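Local coordinates for protein 3-dehydroquinate dehydratase (Clostridium difficile, PDB 4H3D) that catalyses the dehydration of 3-dehydroquinate to 3-dehydroshikimate through a covalent imine intermediate, the third step of the chorismate pathway to aromatic amino acids, at residues B[146-150]-B[151-155]; B[156-159]-B[160-164]; B[212-215]-B[216-220]; B[239-243]-B[244-248]; B[94-97]-B[98-102]. All coordinates share one frame; numbering follows the deposited sequence. Where two conformers were deposited one is given.

How the contacts relate
All five contacts are local: contact 1 runs off the end of a TIM-barrel strand, contact 2 lies within a helix, and contacts 3, 4 and 5 sit where loops after strands turn into helices. Along the chain they run 94-102 (contact 5), then contacts 1, 2, 3 and 4. Contacts 1 and 2 touch, their centres about 11 Å apart, since strand 141-148 and helix 155-167 are joined by the loop that contact 1 occupies. Contacts 3 and 4 also touch, with centres about 11 Å apart, and both meet the second subunit. Contact 5 lies across the chain's centre from these two, about 32 Å between centres. Contacts 1, 3 and 4 each bond the same comenic acid derivative, converging on one pocket.

Contact 1: B[146-150]-B[151-155]; sequences NHDFN and KTPKK. With SHL (5-hydroxy-6-methyl-4-oxo-4H-pyran-2-carboxylic acid), chain I; ACT (acetate ion), chain J.
Lys-151 folds back over the carboxylate of Asp-148, three residues earlier, and a short turn of chain is closed on both oxygens. The lysine's CB follows the peptide link from Asn-150; contact begins at CG, which chi1 (72°) brings within 3.3 Å of Asp-148 OD2. CD and CE then swing past the same oxygen at a greater distance, and a bend at the last torsion (chi4 -54°) returns NZ to it. The salt bridge, NZ to OD2 of Asp-148, measures 2.8 Å and meets the oxygen nearly along its C-O bond. Asp-148 OD1 is gripped by two backbone amides: Asn-150 N approaches nearly end-on at 2.9 Å, whereas Lys-151 N comes from above the carboxylate plane at 3.0 Å. Both carboxylate oxygens are thus held and the rotation of the group is fixed. Phe-149 N donates an almost straight bond of 2.8 Å to O of an acetate ion, probably from the crystallisation liquor. Two residues before Phe-149, the catalytic proton donor/acceptor His-147 is hydrogen-bonded through NE2 to SHL OAC. The bond from Asn-150 N to Asp-148 OD1 makes an Asx turn, reinforced by the lysine salt bridge, where a TIM-barrel strand gives way to its loop beside the active site.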
# COMPACT_ATOMS: atom_id res chain seq x y z
N ASN B 146 6.43 -5.14 -21.22
CA ASN B 146 5.23 -4.78 -21.99
C ASN B 146 4.45 -3.73 -21.22
O ASN B 146 4.37 -3.77 -19.98
CB ASN B 146 4.38 -6.02 -22.25
CG ASN B 146 3.12 -5.72 -23.05
OD1 ASN B 146 2.01 -5.96 -22.58
ND2 ASN B 146 3.28 -5.17 -24.25
N HIS B 147 3.89 -2.78 -21.95
CA HIS B 147 3.13 -1.68 -21.36
C HIS B 147 1.78 -1.46 -22.03
O HIS B 147 1.63 -1.69 -23.24
CB HIS B 147 3.90 -0.39 -21.51
CG HIS B 147 5.29 -0.46 -20.97
ND1 HIS B 147 6.32 -1.07 -21.66
CD2 HIS B 147 5.83 0.00 -19.82
CE1 HIS B 147 7.43 -0.99 -20.94
NE2 HIS B 147 7.15 -0.34 -19.82
N ASP B 148 0.80 -1.06 -21.24
CA ASP B 148 -0.46 -0.63 -21.78
C ASP B 148 -0.76 0.65 -21.04
O ASP B 148 -0.95 0.64 -19.81
CB ASP B 148 -1.55 -1.67 -21.61
CG ASP B 148 -2.81 -1.33 -22.42
OD1 ASP B 148 -3.17 -0.13 -22.53
OD2 ASP B 148 -3.43 -2.28 -22.94
N PHE B 149 -0.77 1.76 -21.78
CA PHE B 149 -1.05 3.07 -21.18
C PHE B 149 -2.51 3.48 -21.16
O PHE B 149 -2.84 4.55 -20.66
CB PHE B 149 -0.22 4.15 -21.87
CG PHE B 149 1.20 4.07 -21.52
CD1 PHE B 149 2.05 3.27 -22.25
CD2 PHE B 149 1.69 4.77 -20.43
CE1 PHE B 149 3.39 3.19 -21.91
CE2 PHE B 149 3.02 4.68 -20.07
CZ PHE B 149 3.87 3.89 -20.81
N ASN B 150 -3.39 2.64 -21.68
CA ASN B 150 -4.82 2.98 -21.77
C ASN B 150 -5.77 2.09 -20.99
O ASN B 150 -6.89 2.50 -20.69
CB ASN B 150 -5.24 2.95 -23.24
CG ASN B 150 -4.41 3.88 -24.10
OD1 ASN B 150 -3.83 3.45 -25.09
ND2 ASN B 150 -4.33 5.14 -23.69
N LYS B 151 -5.36 0.88 -20.68
CA LYS B 151 -6.24 -0.03 -19.96
C LYS B 151 -5.47 -1.09 -19.18
O LYS B 151 -4.25 -1.20 -19.30
CB LYS B 151 -7.18 -0.74 -20.94
CG LYS B 151 -6.50 -1.79 -21.83
CD LYS B 151 -7.51 -2.51 -22.69
CE LYS B 151 -6.91 -3.75 -23.34
NZ LYS B 151 -5.69 -3.48 -24.08
N THR B 152 -6.21 -1.84 -18.36
CA THR B 152 -5.67 -2.96 -17.63
C THR B 152 -6.27 -4.23 -18.26
O THR B 152 -7.47 -4.48 -18.13
CB THR B 152 -6.02 -2.90 -16.14
OG1 THR B 152 -5.44 -1.72 -15.57
CG2 THR B 152 -5.48 -4.16 -15.40
N PRO B 153 -5.45 -5.00 -18.97
CA PRO B 153 -5.99 -6.21 -19.57
C PRO B 153 -6.52 -7.15 -18.47
O PRO B 153 -6.12 -7.02 -17.29
CB PRO B 153 -4.79 -6.81 -20.30
CG PRO B 153 -3.85 -5.67 -20.50
CD PRO B 153 -4.02 -4.81 -19.30
N LYS B 154 -7.39 -8.08 -18.85
CA LYS B 154 -7.95 -9.03 -17.90
C LYS B 154 -6.84 -9.86 -17.25
O LYS B 154 -5.75 -10.01 -17.81
CB LYS B 154 -8.97 -9.94 -18.59
CG LYS B 154 -10.07 -9.17 -19.33
CD LYS B 154 -10.59 -8.11 -18.42
CE LYS B 154 -11.65 -7.24 -19.06
NZ LYS B 154 -11.95 -6.13 -18.12
N LYS B 155 -7.12 -10.39 -16.07
CA LYS B 155 -6.14 -11.21 -15.33
C LYS B 155 -5.46 -12.26 -16.23
O LYS B 155 -4.24 -12.34 -16.28
CB LYS B 155 -6.86 -11.90 -14.16
CG LYS B 155 -6.01 -12.87 -13.35
CD LYS B 155 -6.78 -13.42 -12.14
CE LYS B 155 -7.99 -14.28 -12.51
NZ LYS B 155 -7.62 -15.59 -13.13
OAD SHL I . 7.85 3.51 -12.59
CAH SHL I . 7.14 3.63 -13.62
OAA SHL I . 6.21 4.48 -13.67
CAK SHL I . 7.41 2.77 -14.75
OAG SHL I . 8.47 1.81 -14.63
CAF SHL I . 8.88 1.10 -15.78
CAL SHL I . 9.96 0.29 -15.69
CAJ SHL I . 8.21 1.34 -16.93
OAC SHL I . 8.58 0.71 -18.04
CAI SHL I . 7.16 2.22 -16.98
CAE SHL I . 6.76 2.91 -15.91
OAB SHL I . 6.51 2.40 -18.11
C ACT J . -1.03 2.29 -25.49
O ACT J . -0.36 1.76 -24.55
OXT ACT J . -2.15 1.79 -25.71
CH3 ACT J . -0.51 3.44 -26.30

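Contact 2: B[156-159]-B[160-164]; sequences EEIV and SRLCR
Ser-160 and Arg-161 both hydrogen-bond to the carbonyl oxygen of Glu-157, one through a side chain and the other through the backbone. This stretch of helix 155-167 illustrates how several kinds of bond share little more than two helical turns. Among the backbone bonds, the regular four-residue spacing holds throughout: Ser-160 N reaches Glu-156 O, Arg-161 N reaches Glu-157 O, Leu-162 N reaches Ile-158 O and Cys-163 N reaches Val-159 O. The side-chain addition is Ser-160 OG, which a chi1 of 73° turns back along the helix to donate to Glu-157 O at 2.8 Å. It arrives from the same face of the carbonyl plane as Arg-161 N, making this oxygen a double acceptor.

Apolar contacts line the more buried flank. Ile-158 and Leu-162 lie side by side and point the same way, with CG2 of the former 4.0 Å from CD1 of the latter. Val-159 CG1 rests 3.9 Å from Cys-163 SG. Ile-175 of the barrel and Met-195 of helix 182-199 close over this flank.

The charged pair is looser. Glu-157 OE1 stands 4.2 Å from Arg-161 NH2, well out of the guanidinium plane, and a water joins them: it donates to OE1 at 2.7 Å and accepts from NH2 at 3.0 Å. The stronger partners lie elsewhere, Lys-154 N for Glu-157 OE2 and Asn-146 OD1 for Arg-161 NH1. The chemistry therefore implies an amphipathic helix of a beta-alpha-beta unit, apolar where Ile-158 and Leu-162 meet strand 172-177 and helix 182-199, and tied by Glu-157 and Arg-161 to the loop and strand that precede it.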
# COMPACT_ATOMS: atom_id res chain seq x y z
N GLU B 156 -6.26 -13.04 -16.96
CA GLU B 156 -5.72 -14.10 -17.80
C GLU B 156 -4.84 -13.56 -18.92
O GLU B 156 -3.89 -14.24 -19.32
CB GLU B 156 -6.82 -15.07 -18.31
CG GLU B 156 -8.14 -14.44 -18.63
CD GLU B 156 -8.96 -14.13 -17.36
OE1 GLU B 156 -9.28 -15.07 -16.58
OE2 GLU B 156 -9.30 -12.95 -17.17
N GLU B 157 -5.13 -12.35 -19.43
CA GLU B 157 -4.29 -11.72 -20.45
C GLU B 157 -2.95 -11.35 -19.85
O GLU B 157 -1.91 -11.58 -20.44
CB GLU B 157 -4.94 -10.45 -21.01
CG GLU B 157 -6.25 -10.67 -21.72
CD GLU B 157 -6.82 -9.36 -22.22
OE1 GLU B 157 -6.24 -8.79 -23.17
OE2 GLU B 157 -7.86 -8.92 -21.66
N ILE B 158 -2.97 -10.75 -18.66
CA ILE B 158 -1.73 -10.37 -17.97
C ILE B 158 -0.87 -11.63 -17.73
O ILE B 158 0.32 -11.68 -18.07
CB ILE B 158 -2.02 -9.63 -16.66
CG1 ILE B 158 -2.71 -8.28 -16.96
CG2 ILE B 158 -0.73 -9.36 -15.87
CD1 ILE B 158 -3.26 -7.60 -15.74
N VAL B 159 -1.50 -12.68 -17.18
CA VAL B 159 -0.78 -13.93 -16.94
C VAL B 159 -0.23 -14.52 -18.26
O VAL B 159 0.89 -15.03 -18.28
CB VAL B 159 -1.66 -14.98 -16.19
CG1 VAL B 159 -0.96 -16.34 -16.15
CG2 VAL B 159 -1.99 -14.50 -14.78
N SER B 160 -1.00 -14.42 -19.35
CA SER B 160 -0.57 -14.98 -20.64
C SER B 160 0.68 -14.25 -21.17
O SER B 160 1.59 -14.88 -21.72
CB SER B 160 -1.72 -15.00 -21.70
OG SER B 160 -2.04 -13.70 -22.21
N ARG B 161 0.73 -12.94 -20.98
CA ARG B 161 1.89 -12.18 -21.43
C ARG B 161 3.12 -12.49 -20.58
O ARG B 161 4.20 -12.68 -21.10
CB ARG B 161 1.60 -10.69 -21.42
CG ARG B 161 0.56 -10.33 -22.42
CD ARG B 161 0.42 -8.85 -22.60
NE ARG B 161 -0.80 -8.56 -23.30
CZ ARG B 161 -1.32 -7.36 -23.47
NH1 ARG B 161 -0.69 -6.29 -23.00
NH2 ARG B 161 -2.46 -7.22 -24.12
N LEU B 162 2.93 -12.57 -19.27
CA LEU B 162 4.05 -12.89 -18.37
C LEU B 162 4.58 -14.31 -18.67
O LEU B 162 5.80 -14.53 -18.66
CB LEU B 162 3.62 -12.76 -16.90
CG LEU B 162 3.28 -11.33 -16.43
CD1 LEU B 162 2.61 -11.35 -15.04
CD2 LEU B 162 4.54 -10.45 -16.45
N CYS B 163 3.68 -15.26 -18.93
CA CYS B 163 4.09 -16.61 -19.32
C CYS B 163 4.87 -16.59 -20.65
O CYS B 163 5.88 -17.29 -20.80
CB CYS B 163 2.90 -17.56 -19.43
SG CYS B 163 2.17 -17.98 -17.86
N ARG B 164 4.43 -15.78 -21.60
CA ARG B 164 5.13 -15.69 -22.88
C ARG B 164 6.56 -15.14 -22.68
O ARG B 164 7.54 -15.62 -23.33
CB ARG B 164 4.34 -14.82 -23.88
CG ARG B 164 4.96 -14.75 -25.29
CD ARG B 164 5.14 -16.14 -25.91
NE ARG B 164 5.91 -16.07 -27.16
CZ ARG B 164 6.59 -17.09 -27.68
NH1 ARG B 164 7.26 -16.92 -28.82
NH2 ARG B 164 6.63 -18.27 -27.07
O HOH W 1 -4.13 -9.71 -24.50

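Contact 3: B[212-215]-B[216-220]; sequences MGVI and SRLCG. With SHL (5-hydroxy-6-methyl-4-oxo-4H-pyran-2-carboxylic acid), chain I.
Ser-216 bonds twice to the carbonyl oxygen of Gly-213, at the start of a short, weakly bonded helix that follows a strand of the TIM barrel. With chi1 at 70°, its OG donates to Gly-213 O at a short 2.5 Å, and its N donates to the same oxygen at 2.9 Å. The hydroxyl is also hydrogen-bonded to Ser-208 N, joining the helix to the end of strand 205-208. Val-214 O accepts Arg-217 N from above its plane at 2.7 Å. Ile-215 O is shared: Leu-218 N reaches it from above the carbonyl plane, and Cys-219 N lies nearly in line with the C=O, so three- and four-residue spacings mix. The apolar side chains touch loosely across the turn, Ile-215 CG1 with Cys-219 SG, and reach the second subunit: Ile-215 packs on Ile-215 and Leu-218 on Leu-253 of that subunit. Arg-217 O accepts from Thr-228 OG1, and NH1 makes a weak bond to Phe-229 O. Arg-217, a 3-dehydroquinate-binding residue, runs extended to NE and then turns its guanidinium (chi4 -96°) to meet the ligand carboxylate edge-on. Two nearly straight, paired bonds form: NH1 to SHL OAD and NH2 to SHL OAA, each 2.7 Å.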
# COMPACT_ATOMS: atom_id res chain seq x y z
N MET B 212 -3.73 6.27 -8.66
CA MET B 212 -4.60 5.17 -8.26
C MET B 212 -3.83 3.84 -8.10
O MET B 212 -4.19 3.02 -7.27
CB MET B 212 -5.70 5.04 -9.33
CG MET B 212 -6.79 4.05 -9.07
SD MET B 212 -8.10 4.16 -10.34
CE MET B 212 -8.76 5.77 -10.00
N GLY B 213 -2.77 3.65 -8.89
CA GLY B 213 -2.05 2.38 -8.88
C GLY B 213 -0.85 2.27 -7.95
O GLY B 213 -0.21 1.23 -7.91
N VAL B 214 -0.57 3.32 -7.19
CA VAL B 214 0.63 3.38 -6.32
C VAL B 214 0.79 2.21 -5.35
O VAL B 214 1.91 1.78 -5.09
CB VAL B 214 0.71 4.71 -5.57
CG1 VAL B 214 1.87 4.69 -4.56
CG2 VAL B 214 0.87 5.85 -6.56
N ILE B 215 -0.32 1.68 -4.83
CA ILE B 215 -0.25 0.51 -3.95
C ILE B 215 0.57 -0.59 -4.59
O ILE B 215 1.30 -1.34 -3.90
CB ILE B 215 -1.69 -0.05 -3.62
CG1 ILE B 215 -1.61 -1.28 -2.69
CG2 ILE B 215 -2.46 -0.42 -4.90
CD1 ILE B 215 -3.00 -1.92 -2.36
N SER B 216 0.48 -0.70 -5.91
CA SER B 216 1.19 -1.73 -6.65
C SER B 216 2.71 -1.57 -6.56
O SER B 216 3.43 -2.51 -6.87
CB SER B 216 0.77 -1.75 -8.11
OG SER B 216 1.25 -0.61 -8.79
N ARG B 217 3.17 -0.38 -6.18
CA ARG B 217 4.60 -0.11 -6.04
C ARG B 217 5.07 -0.40 -4.63
O ARG B 217 6.29 -0.46 -4.38
CB ARG B 217 4.91 1.36 -6.31
CG ARG B 217 4.51 1.84 -7.65
CD ARG B 217 4.93 3.28 -7.87
NE ARG B 217 4.47 3.75 -9.18
CZ ARG B 217 5.21 3.76 -10.29
NH1 ARG B 217 6.47 3.34 -10.28
NH2 ARG B 217 4.68 4.22 -11.41
N LEU B 218 4.12 -0.57 -3.72
CA LEU B 218 4.44 -0.74 -2.31
C LEU B 218 4.33 -2.15 -1.79
O LEU B 218 5.05 -2.51 -0.87
CB LEU B 218 3.48 0.12 -1.45
CG LEU B 218 3.36 1.62 -1.77
CD1 LEU B 218 2.37 2.28 -0.83
CD2 LEU B 218 4.71 2.30 -1.67
N CYS B 219 3.46 -2.94 -2.39
CA CYS B 219 3.09 -4.24 -1.83
C CYS B 219 3.69 -5.47 -2.51
O CYS B 219 3.11 -6.56 -2.45
CB CYS B 219 1.57 -4.36 -1.84
SG CYS B 219 0.90 -4.43 -3.51
N GLY B 220 4.84 -5.31 -3.14
CA GLY B 220 5.51 -6.41 -3.81
C GLY B 220 5.82 -7.62 -2.94
O GLY B 220 5.70 -8.76 -3.39
OAD SHL I . 7.85 3.51 -12.59
CAH SHL I . 7.14 3.63 -13.62
OAA SHL I . 6.21 4.48 -13.67
CAK SHL I . 7.41 2.77 -14.75
OAG SHL I . 8.47 1.81 -14.63
CAF SHL I . 8.88 1.10 -15.78
CAL SHL I . 9.96 0.29 -15.69
CAJ SHL I . 8.21 1.34 -16.93
OAC SHL I . 8.58 0.71 -18.04
CAI SHL I . 7.16 2.22 -16.98
CAE SHL I . 6.76 2.91 -15.91
OAB SHL I . 6.51 2.40 -18.11

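Contact 4: B[239-243]-B[244-248]. With SHL (5-hydroxy-6-methyl-4-oxo-4H-pyran-2-carboxylic acid), chain I.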
# COMPACT_ATOMS: atom_id res chain seq x y z
N GLY B 239 1.74 9.92 -9.50
CA GLY B 239 1.77 8.47 -9.70
C GLY B 239 3.17 7.91 -9.46
O GLY B 239 3.42 6.72 -9.71
N GLN B 240 4.08 8.76 -8.97
CA GLN B 240 5.46 8.37 -8.67
C GLN B 240 5.74 8.58 -7.18
O GLN B 240 5.10 9.40 -6.53
CB GLN B 240 6.44 9.23 -9.48
CG GLN B 240 6.30 9.12 -11.01
CD GLN B 240 6.83 7.82 -11.60
OE1 GLN B 240 7.55 7.05 -10.94
NE2 GLN B 240 6.50 7.57 -12.86
N ILE B 241 6.71 7.85 -6.66
CA ILE B 241 7.10 7.96 -5.26
C ILE B 241 8.62 8.12 -5.25
O ILE B 241 9.32 7.37 -5.92
CB ILE B 241 6.61 6.71 -4.44
CG1 ILE B 241 7.10 6.76 -3.00
CG2 ILE B 241 7.08 5.43 -5.08
CD1 ILE B 241 6.51 5.65 -2.15
N SER B 242 9.14 9.12 -4.52
CA SER B 242 10.60 9.32 -4.47
C SER B 242 11.19 8.08 -3.82
O SER B 242 10.57 7.49 -2.91
CB SER B 242 10.96 10.57 -3.69
OG SER B 242 10.78 10.37 -2.31
N PHE B 243 12.38 7.70 -4.25
CA PHE B 243 12.97 6.43 -3.82
C PHE B 243 13.25 6.34 -2.32
O PHE B 243 13.19 5.24 -1.75
CB PHE B 243 14.21 6.07 -4.66
CG PHE B 243 15.45 6.85 -4.32
CD1 PHE B 243 16.32 6.37 -3.35
CD2 PHE B 243 15.76 8.02 -4.98
CE1 PHE B 243 17.47 7.07 -3.03
CE2 PHE B 243 16.91 8.72 -4.66
CZ PHE B 243 17.77 8.25 -3.69
N LYS B 244 13.53 7.47 -1.68
CA LYS B 244 13.78 7.49 -0.23
C LYS B 244 12.51 7.09 0.52
O LYS B 244 12.53 6.26 1.43
CB LYS B 244 14.24 8.87 0.24
CG LYS B 244 15.56 9.33 -0.33
CD LYS B 244 15.91 10.75 0.11
CE LYS B 244 17.13 11.27 -0.62
NZ LYS B 244 17.56 12.63 -0.13
N GLU B 245 11.41 7.70 0.12
CA GLU B 245 10.13 7.43 0.75
C GLU B 245 9.66 6.01 0.42
O GLU B 245 9.04 5.35 1.26
CB GLU B 245 9.11 8.50 0.34
CG GLU B 245 9.53 9.89 0.84
CD GLU B 245 8.52 10.99 0.53
OE1 GLU B 245 7.66 10.78 -0.35
OE2 GLU B 245 8.61 12.07 1.16
N LEU B 246 9.99 5.53 -0.77
CA LEU B 246 9.63 4.18 -1.16
C LEU B 246 10.42 3.19 -0.29
O LEU B 246 9.88 2.17 0.17
CB LEU B 246 9.92 3.97 -2.65
CG LEU B 246 9.51 2.65 -3.30
CD1 LEU B 246 8.06 2.39 -3.04
CD2 LEU B 246 9.82 2.65 -4.84
N ASN B 247 11.69 3.49 -0.06
CA ASN B 247 12.52 2.64 0.79
C ASN B 247 11.92 2.53 2.20
O ASN B 247 11.83 1.44 2.75
CB ASN B 247 13.96 3.17 0.89
CG ASN B 247 14.90 2.18 1.59
OD1 ASN B 247 15.09 1.06 1.11
ND2 ASN B 247 15.48 2.59 2.70
N SER B 248 11.48 3.65 2.75
CA SER B 248 10.89 3.67 4.08
C SER B 248 9.65 2.79 4.16
O SER B 248 9.49 2.03 5.10
CB SER B 248 10.54 5.09 4.49
OG SER B 248 11.69 5.91 4.46
OAD SHL I . 7.85 3.51 -12.59
CAH SHL I . 7.14 3.63 -13.62
OAA SHL I . 6.21 4.48 -13.67
CAK SHL I . 7.41 2.77 -14.75
OAG SHL I . 8.47 1.81 -14.63
CAF SHL I . 8.88 1.10 -15.78
CAL SHL I . 9.96 0.29 -15.69
CAJ SHL I . 8.21 1.34 -16.93
OAC SHL I . 8.58 0.71 -18.04
CAI SHL I . 7.16 2.22 -16.98
CAE SHL I . 6.76 2.91 -15.91
OAB SHL I . 6.51 2.40 -18.11
O HOH W 2 7.36 10.59 -2.91
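CG of Lys-244 lies over one face of the Phe-243 ring. It sits 4.2 Å from the ring centroid and only 18° off the ring normal, a CH-pi contact displaced toward the rim. The aliphatic chain of Lys-244 crosses the ring obliquely and continues extended, while the phenyl group also packs against Val-24 of the first barrel strand and Ala-44. A second flat group, the Gln-240 amide, turns to the pocket instead: in the conformer described its NE2 donates to SHL OAA at 3.2 Å, with an angle of 141° at the hydrogen, a bond that the second conformer may not keep.

The start of helix 243-256 is organised around Ser-242, its N-cap. Ser-242 O accepts Leu-246 N, and Phe-243 O accepts Asn-247 N. Glu-245 does not reach Ser-242 N directly; a water accepts from that amide at 2.8 Å and donates to Glu-245 OE1 at 2.6 Å, a water-mediated link between the N-cap amide and the carboxylate three residues on. The serine OG lies 3.4 Å from Glu-245 CG.

Ile-241, just before the cap, and Leu-246, in the first turns of the helix, cross at about a right angle, CD1 against CD1 at 3.7 Å: the residue before the N-cap meets the fourth residue after it, a hydrophobic staple. Leu-218 packs on both, and Leu-252 of the second subunit packs on Ile-241. The chemistry implies a helix start held both by apolar contact and by a water-linked carboxylate, with the substrate-binding Gln-240 before it reaching into the active site.

Contact 5: B[94-97]-B[98-102]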
# COMPACT_ATOMS: atom_id res chain seq x y z
N LYS B 94 12.45 8.84 -28.18
CA LYS B 94 13.19 8.92 -29.43
C LYS B 94 12.88 7.80 -30.41
O LYS B 94 12.94 6.62 -30.07
CB LYS B 94 14.68 8.87 -29.05
CG LYS B 94 15.65 8.86 -30.19
CD LYS B 94 15.69 10.17 -30.94
CE LYS B 94 16.81 10.10 -31.96
NZ LYS B 94 16.99 11.35 -32.71
N LEU B 95 12.54 8.18 -31.64
CA LEU B 95 12.31 7.20 -32.70
C LEU B 95 13.66 6.68 -33.22
O LEU B 95 14.55 7.48 -33.52
CB LEU B 95 11.55 7.82 -33.88
CG LEU B 95 10.11 8.27 -33.67
CD1 LEU B 95 9.62 9.06 -34.89
CD2 LEU B 95 9.19 7.06 -33.40
N ILE B 96 13.80 5.36 -33.27
CA ILE B 96 14.97 4.72 -33.89
C ILE B 96 14.51 3.49 -34.66
O ILE B 96 13.39 2.99 -34.47
CB ILE B 96 16.08 4.30 -32.87
CG1 ILE B 96 15.55 3.23 -31.91
CG2 ILE B 96 16.63 5.52 -32.16
CD1 ILE B 96 16.61 2.65 -30.95
N SER B 97 15.38 2.97 -35.52
CA SER B 97 15.03 1.82 -36.30
C SER B 97 15.09 0.55 -35.47
O SER B 97 15.71 0.49 -34.40
CB SER B 97 15.94 1.68 -37.53
OG SER B 97 17.25 1.26 -37.15
N ARG B 98 14.44 -0.47 -36.00
CA ARG B 98 14.41 -1.80 -35.44
C ARG B 98 15.83 -2.38 -35.42
O ARG B 98 16.26 -2.97 -34.43
CB ARG B 98 13.47 -2.62 -36.32
CG ARG B 98 13.40 -4.09 -36.08
CD ARG B 98 12.14 -4.59 -36.76
NE ARG B 98 11.01 -3.87 -36.20
CZ ARG B 98 10.33 -4.28 -35.13
NH1 ARG B 98 10.65 -5.42 -34.57
NH2 ARG B 98 9.32 -3.55 -34.65
N ASP B 99 16.54 -2.17 -36.52
CA ASP B 99 17.91 -2.64 -36.64
C ASP B 99 18.82 -1.94 -35.63
O ASP B 99 19.67 -2.59 -35.03
CB ASP B 99 18.45 -2.43 -38.06
CG ASP B 99 17.88 -3.44 -39.06
OD1 ASP B 99 17.39 -4.51 -38.63
OD2 ASP B 99 17.94 -3.17 -40.26
N TYR B 100 18.63 -0.64 -35.42
CA TYR B 100 19.48 0.06 -34.45
C TYR B 100 19.13 -0.35 -33.02
O TYR B 100 19.99 -0.43 -32.18
CB TYR B 100 19.43 1.59 -34.59
CG TYR B 100 20.45 2.25 -33.68
CD1 TYR B 100 21.82 2.05 -33.88
CD2 TYR B 100 20.06 3.04 -32.60
CE1 TYR B 100 22.76 2.62 -33.04
CE2 TYR B 100 21.00 3.62 -31.76
CZ TYR B 100 22.35 3.40 -31.99
OH TYR B 100 23.29 3.98 -31.16
N TYR B 101 17.85 -0.64 -32.76
CA TYR B 101 17.44 -1.07 -31.43
C TYR B 101 18.19 -2.34 -31.06
O TYR B 101 18.70 -2.47 -29.95
CB TYR B 101 15.93 -1.31 -31.40
CG TYR B 101 15.37 -1.81 -30.10
CD1 TYR B 101 14.96 -0.93 -29.11
CD2 TYR B 101 15.19 -3.17 -29.87
CE1 TYR B 101 14.42 -1.40 -27.90
CE2 TYR B 101 14.66 -3.64 -28.69
CZ TYR B 101 14.27 -2.75 -27.71
OH TYR B 101 13.73 -3.24 -26.54
N THR B 102 18.25 -3.27 -32.01
CA THR B 102 18.94 -4.54 -31.84
C THR B 102 20.44 -4.32 -31.65
O THR B 102 21.03 -4.83 -30.70
CB THR B 102 18.68 -5.45 -33.05
OG1 THR B 102 17.26 -5.64 -33.20
CG2 THR B 102 19.37 -6.80 -32.89
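The N-terminus of helix 98-110 is capped by Ser-97, and Ile-96 just before it adds a hydrophobic staple to Tyr-101. The helix follows a loop that leaves a strand of the TIM barrel, so the contact joins that loop to one of the helices round the barrel.

The cap comes first. A chi1 of 72° turns Ser-97 OG back toward the helix amides, and this places it to accept Tyr-100 N at 2.9 Å with an N-H...O angle of 154°. The first-turn amide, which has no preceding helical carbonyl to meet, is thereby satisfied. Ser-97 O begins the regular helical pattern by accepting Tyr-101 N at 2.9 Å.

Ile-96 makes the apolar half. With its chain extended beyond CG1, CD1 reaches over the helix start. There it meets Tyr-100 at the edge of the ring, near its plane, 3.8 Å from CD2. The same methyl lies near the edge of the Tyr-101 ring too, though its nearer neighbours on that residue are CA and CB.

Farther out, both phenols and the Arg-98 guanidinium use partners elsewhere: Tyr-100 OH is hydrogen-bonded to Val-59 O, Tyr-101 OH to Glu-120 N, and Arg-98 NH1, in one of its two conformers, to Met-123 O. These bonds tie the helix start to neighbouring parts of the barrel, while one methyl group spans both tyrosines: Ile-96 CD1 is 4.0 Å from Tyr-101 CB.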